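Local structure of 2,5-dihydroxypyridine 5,6-dioxygenase (Pseudomonas putida KT2440, 7CUP) at residues Thr147-Ala152 / Tyr172-Glu177; Phe165-Gly170 / Ser264-Gly269. The protein catalyses the iron-dependent, dioxygen-consuming opening of the 2,5-dihydroxypyridine ring between carbons 5 and 6, giving N-formylmaleamate in the aerobic degradation of nicotinate. All blocks are in the same frame, centred on the assembly; numbering follows the deposited sequence.

Interactions 1 and 2 have their centres about 10 Å apart and bear on one antiparallel sheet, which contains both strand 175-177 and strand 263-269. Their segments alternate along the chain, in the order 147-152, 165-170, 172-177, 264-269, so the two contacts interleave along the chain. Interaction 1 sets the C-terminal part of helix 136-151 against the lead-in to strand 175-177, an edge strand of that sheet within the chain, whereas interaction 2 brings strand 164-168, from a second antiparallel sheet, against strand 263-269. They also touch directly: Leu149 CB lies 4.1 Å from Trp268 CH2. Helix and both sheets thus form continuous packing behind the strand that supplies His265 to the iron.

Interaction 1 (Thr147-Ala152 / Tyr172-Glu177); sequences TLLKQA and YPAVTE
Leu149 and Lys150 reach Ala174 through different first torsions. In Leu149, CG is anti to the backbone N (chi1 177°) and lies beside the carbonyl carbon, which carries the isobutyl group from the helix toward segment 172-177. In Lys150, CG instead stands anti to the carbonyl carbon and beside the backbone N (chi1 -85°), and this first torsion lays the CG methylene against Ala174. The contact is made near the root of the lysine, by that methylene, and at one branch of the leucine.

The target of both is a single methyl group. Ala174 CB lies 3.8 Å from Leu149 CD2 and 3.7 Å from Lys150 CG. Leu149 CD2 and Lys150 CG are 6.3 Å apart, so the Ala174 methyl packs between the leucine branch and the lysine methylene. Leu149 CG is also close, at 4.1 Å from Ala174 CB. No hydrogen bond crosses the contact, so van der Waals packing accounts for it; the backbones come nearest at Lys150 and Ala174, with 5.8 Å between their CA atoms.

Burial is uneven. Leu149 is buried and also packs on Leu195 and Thr197 of strand 194-197 and on Leu330 of strand 327-330, while Lys150 lies at the exposed margin. Just past Ala174, Val175 pairs through its backbone with Phe196. The arrangement is plain helix-on-sheet packing: the C-terminal part of helix 136-151 rests at the edge of an antiparallel sheet, where a small alanine precedes strand 175-177.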
loop_
_atom_site.group_PDB
_atom_site.type_symbol
_atom_site.label_atom_id
_atom_site.label_comp_id
_atom_site.label_asym_id
_atom_site.label_seq_id
_atom_site.Cartn_x
_atom_site.Cartn_y
_atom_site.Cartn_z
ATOM N N THR A 147 -13.089 9.328 46.183
ATOM C CA THR A 147 -13.616 10.142 47.323
ATOM C C THR A 147 -12.909 9.689 48.623
ATOM O O THR A 147 -12.522 10.578 49.420
ATOM C CB THR A 147 -15.156 10.146 47.393
ATOM O OG1 THR A 147 -15.631 8.833 47.676
ATOM C CG2 THR A 147 -15.843 10.636 46.136
ATOM N N LEU A 148 -12.677 8.381 48.795
ATOM C CA LEU A 148 -11.854 7.801 49.892
ATOM C C LEU A 148 -10.399 8.240 49.751
ATOM O O LEU A 148 -9.837 8.772 50.713
ATOM C CB LEU A 148 -11.945 6.271 49.868
ATOM C CG LEU A 148 -13.004 5.650 50.771
ATOM C CD1 LEU A 148 -13.043 4.144 50.596
ATOM C CD2 LEU A 148 -12.743 5.986 52.236
ATOM N N LEU A 149 -9.790 7.998 48.595
ATOM C CA LEU A 149 -8.355 8.278 48.402
ATOM C C LEU A 149 -8.048 9.745 48.743
ATOM O O LEU A 149 -6.994 9.973 49.327
ATOM C CB LEU A 149 -7.945 7.948 46.963
ATOM C CG LEU A 149 -6.490 8.283 46.642
ATOM C CD1 LEU A 149 -5.546 7.652 47.661
ATOM C CD2 LEU A 149 -6.127 7.846 45.226
ATOM N N LYS A 150 -8.898 10.704 48.364
ATOM C CA LYS A 150 -8.559 12.161 48.401
ATOM C C LYS A 150 -8.327 12.615 49.847
ATOM O O LYS A 150 -7.376 13.406 50.072
ATOM C CB LYS A 150 -9.644 13.015 47.739
ATOM C CG LYS A 150 -9.499 13.133 46.230
ATOM C CD LYS A 150 -10.724 13.699 45.554
ATOM C CE LYS A 150 -10.638 15.197 45.386
ATOM N NZ LYS A 150 -11.955 15.775 45.047
ATOM N N GLN A 151 -9.131 12.110 50.782
ATOM C CA GLN A 151 -9.060 12.486 52.222
ATOM C C GLN A 151 -8.026 11.624 52.994
ATOM O O GLN A 151 -7.580 12.099 54.060
ATOM C CB GLN A 151 -10.469 12.513 52.826
ATOM C CG GLN A 151 -11.299 11.246 52.654
ATOM C CD GLN A 151 -10.870 10.120 53.565
ATOM O OE1 GLN A 151 -9.693 9.976 53.903
ATOM N NE2 GLN A 151 -11.832 9.302 53.965
ATOM N N ALA A 152 -7.614 10.441 52.507
ATOM C CA ALA A 152 -6.660 9.538 53.210
ATOM C C ALA A 152 -5.407 10.334 53.566
ATOM O O ALA A 152 -5.060 11.244 52.803
ATOM C CB ALA A 152 -6.296 8.326 52.377
ATOM N N TYR A 172 -0.119 15.736 47.448
ATOM C CA TYR A 172 -0.347 15.537 45.990
ATOM C C TYR A 172 -1.768 15.090 45.698
ATOM O O TYR A 172 -2.397 14.396 46.491
ATOM C CB TYR A 172 0.667 14.549 45.420
ATOM C CG TYR A 172 2.080 15.063 45.373
ATOM C CD1 TYR A 172 2.439 16.090 44.528
ATOM C CD2 TYR A 172 3.063 14.518 46.181
ATOM C CE1 TYR A 172 3.738 16.571 44.484
ATOM C CE2 TYR A 172 4.359 14.994 46.170
ATOM C CZ TYR A 172 4.704 16.007 45.300
ATOM O OH TYR A 172 5.994 16.444 45.229
ATOM N N PRO A 173 -2.318 15.429 44.514
ATOM C CA PRO A 173 -3.704 15.082 44.215
ATOM C C PRO A 173 -3.890 13.576 43.937
ATOM O O PRO A 173 -2.924 12.893 43.738
ATOM C CB PRO A 173 -4.035 15.947 42.989
ATOM C CG PRO A 173 -2.709 16.250 42.347
ATOM C CD PRO A 173 -1.643 16.112 43.415
ATOM N N ALA A 174 -5.138 13.110 43.956
ATOM C CA ALA A 174 -5.618 11.815 43.433
ATOM C C ALA A 174 -5.861 11.977 41.922
ATOM O O ALA A 174 -6.421 12.996 41.532
ATOM C CB ALA A 174 -6.891 11.446 44.144
ATOM N N VAL A 175 -5.413 11.035 41.094
ATOM C CA VAL A 175 -5.714 11.028 39.637
ATOM C C VAL A 175 -6.471 9.743 39.333
ATOM O O VAL A 175 -6.087 8.691 39.862
ATOM C CB VAL A 175 -4.439 11.186 38.799
ATOM C CG1 VAL A 175 -4.705 11.011 37.310
ATOM C CG2 VAL A 175 -3.796 12.536 39.058
ATOM N N THR A 176 -7.540 9.859 38.551
ATOM C CA THR A 176 -8.347 8.718 38.053
ATOM C C THR A 176 -8.154 8.527 36.540
ATOM O O THR A 176 -7.917 9.519 35.827
ATOM C CB THR A 176 -9.826 8.925 38.381
ATOM O OG1 THR A 176 -10.317 10.026 37.615
ATOM C CG2 THR A 176 -10.028 9.173 39.860
ATOM N N GLU A 177 -8.244 7.275 36.089
ATOM C CA GLU A 177 -8.412 6.906 34.666
ATOM C C GLU A 177 -9.596 5.951 34.608
ATOM O O GLU A 177 -9.446 4.889 35.212
ATOM C CB GLU A 177 -7.124 6.276 34.120
ATOM C CG GLU A 177 -5.875 7.081 34.350
ATOM C CD GLU A 177 -4.645 6.572 33.625
ATOM O OE1 GLU A 177 -4.804 5.739 32.732
ATOM O OE2 GLU A 177 -3.524 7.027 33.939
#

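Interaction 2 (Phe165-Gly170 / Ser264-Gly269); sequences FHAPLG and SHIGWG. With FE (Fe (III) ion), chain G.
Apolar packing across this contact centres on Ile266, which meets three side chains of segment 165-170. Its CG1 lies between the backbone N and the carbonyl carbon (chi1 51°), and an extended chi2 of 170° sends CD1 outward to Ala167 and Leu169. Ala167 CB approaches CD1 of Ile266 at 3.4 Å, closer than usual for two carbons. Leu169 comes alongside, its side chain running past that of Ile266 in the opposite direction, with CD2 of Leu169 4.1 Å from CD1 of Ile266. The other branch serves a different neighbour: Ile266 CG2 meets the Phe165 ring obliquely, 4.4 Å from CE2. All four residues are buried.

Backbone pairing plays no part between the two segments. The nearest CA atoms, those of Ala167 and Ile266, are 8.6 Å apart, and no hydrogen bond crosses. Each strand pairs within its own sheet: Phe165 and Ala167 bond through their backbones to Val157 and Leu155, whereas strand 263-269 runs between strands 194-197 and 299-303.

Metal coordination occupies the other face of strand 263-269. The CB atoms of His265 and Ile266 leave the strand in nearly opposite directions, so the imidazole faces the iron while the isoleucine faces strand 164-168 of the second sheet. His265 NE2 binds the iron at 2.2 Å, and water 1 and water 2 follow at 2.4 Å and 2.3 Å from the metal. Ser302, His318 and Asp320 complete the site. Its protein ligands come from neighbouring strands of one sheet, with His318 just before strand 319-323, and the two histidines and one aspartate resemble the facial triad of non-heme iron oxygenases.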
loop_
_atom_site.group_PDB
_atom_site.type_symbol
_atom_site.label_atom_id
_atom_site.label_comp_id
_atom_site.label_asym_id
_atom_site.label_seq_id
_atom_site.Cartn_x
_atom_site.Cartn_y
_atom_site.Cartn_z
ATOM N N PHE A 165 4.881 -1.543 53.424
ATOM C CA PHE A 165 5.217 -0.275 52.730
ATOM C C PHE A 165 4.289 0.825 53.262
ATOM O O PHE A 165 3.057 0.607 53.351
ATOM C CB PHE A 165 5.078 -0.475 51.212
ATOM C CG PHE A 165 5.312 0.769 50.399
ATOM C CD1 PHE A 165 6.595 1.268 50.231
ATOM C CD2 PHE A 165 4.246 1.476 49.869
ATOM C CE1 PHE A 165 6.809 2.432 49.510
ATOM C CE2 PHE A 165 4.462 2.639 49.150
ATOM C CZ PHE A 165 5.740 3.121 48.982
ATOM N N HIS A 166 4.857 1.979 53.602
ATOM C CA HIS A 166 4.080 3.112 54.162
ATOM C C HIS A 166 4.365 4.362 53.346
ATOM O O HIS A 166 5.549 4.690 53.137
ATOM C CB HIS A 166 4.371 3.326 55.661
ATOM C CG HIS A 166 3.328 4.157 56.344
ATOM N ND1 HIS A 166 2.052 3.680 56.628
ATOM C CD2 HIS A 166 3.349 5.440 56.777
ATOM C CE1 HIS A 166 1.346 4.626 57.217
ATOM N NE2 HIS A 166 2.120 5.720 57.316
ATOM N N ALA A 167 3.297 5.041 52.940
ATOM C CA ALA A 167 3.347 6.282 52.135
ATOM C C ALA A 167 2.492 7.362 52.790
ATOM O O ALA A 167 1.277 7.390 52.621
ATOM C CB ALA A 167 2.868 5.993 50.730
ATOM N N PRO A 168 3.098 8.322 53.517
ATOM C CA PRO A 168 2.362 9.517 53.927
ATOM C C PRO A 168 1.812 10.262 52.690
ATOM O O PRO A 168 2.533 10.479 51.720
ATOM C CB PRO A 168 3.407 10.332 54.712
ATOM C CG PRO A 168 4.479 9.321 55.084
ATOM C CD PRO A 168 4.512 8.351 53.920
ATOM N N LEU A 169 0.541 10.641 52.741
ATOM C CA LEU A 169 -0.139 11.407 51.662
ATOM C C LEU A 169 -0.518 12.810 52.152
ATOM O O LEU A 169 -0.433 13.042 53.377
ATOM C CB LEU A 169 -1.377 10.616 51.242
ATOM C CG LEU A 169 -1.087 9.210 50.731
ATOM C CD1 LEU A 169 -2.375 8.449 50.485
ATOM C CD2 LEU A 169 -0.227 9.250 49.485
ATOM N N GLY A 170 -0.937 13.680 51.219
ATOM C CA GLY A 170 -1.478 15.031 51.465
ATOM C C GLY A 170 -0.851 16.061 50.547
ATOM O O GLY A 170 -1.511 17.017 50.172
ATOM N N SER A 264 7.181 7.007 42.504
ATOM C CA SER A 264 6.226 7.939 41.860
ATOM C C SER A 264 4.815 7.546 42.293
ATOM O O SER A 264 4.520 7.622 43.483
ATOM C CB SER A 264 6.422 7.955 40.362
ATOM O OG SER A 264 7.445 8.886 40.029
ATOM N N HIS A 265 3.944 7.146 41.376
ATOM C CA HIS A 265 2.509 7.011 41.703
ATOM C C HIS A 265 2.281 5.668 42.390
ATOM O O HIS A 265 3.092 4.733 42.200
ATOM C CB HIS A 265 1.630 7.312 40.481
ATOM C CG HIS A 265 1.819 6.400 39.326
ATOM N ND1 HIS A 265 1.201 5.168 39.258
ATOM C CD2 HIS A 265 2.526 6.549 38.188
ATOM C CE1 HIS A 265 1.530 4.576 38.124
ATOM N NE2 HIS A 265 2.347 5.404 37.457
ATOM N N ILE A 266 1.238 5.609 43.211
ATOM C CA ILE A 266 0.881 4.440 44.053
ATOM C C ILE A 266 -0.630 4.409 44.030
ATOM O O ILE A 266 -1.218 5.487 44.098
ATOM C CB ILE A 266 1.485 4.600 45.468
ATOM C CG1 ILE A 266 1.156 5.957 46.087
ATOM C CG2 ILE A 266 2.984 4.398 45.433
ATOM C CD1 ILE A 266 1.524 6.056 47.557
ATOM N N GLY A 267 -1.238 3.256 43.834
ATOM C CA GLY A 267 -2.695 3.214 43.681
ATOM C C GLY A 267 -3.172 1.796 43.546
ATOM O O GLY A 267 -2.388 0.884 43.818
ATOM N N TRP A 268 -4.414 1.603 43.134
ATOM C CA TRP A 268 -4.970 0.240 42.990
ATOM C C TRP A 268 -5.918 0.175 41.794
ATOM O O TRP A 268 -6.372 1.226 41.329
ATOM C CB TRP A 268 -5.584 -0.236 44.316
ATOM C CG TRP A 268 -6.844 0.430 44.767
ATOM C CD1 TRP A 268 -8.108 -0.042 44.597
ATOM C CD2 TRP A 268 -6.978 1.660 45.502
ATOM N NE1 TRP A 268 -9.018 0.825 45.137
ATOM C CE2 TRP A 268 -8.355 1.863 45.721
ATOM C CE3 TRP A 268 -6.074 2.596 46.005
ATOM C CZ2 TRP A 268 -8.856 2.955 46.430
ATOM C CZ3 TRP A 268 -6.566 3.698 46.673
ATOM C CH2 TRP A 268 -7.937 3.867 46.888
ATOM N N GLY A 269 -6.140 -1.043 41.313
ATOM C CA GLY A 269 -6.846 -1.326 40.063
ATOM C C GLY A 269 -8.283 -1.618 40.331
ATOM O O GLY A 269 -8.553 -2.287 41.352
HETATM FE FE FE G . 4.194 5.224 36.248
HETATM O O HOH W 1 5.041 7.416 36.264
HETATM O O HOH W 2 2.698 5.365 34.487
#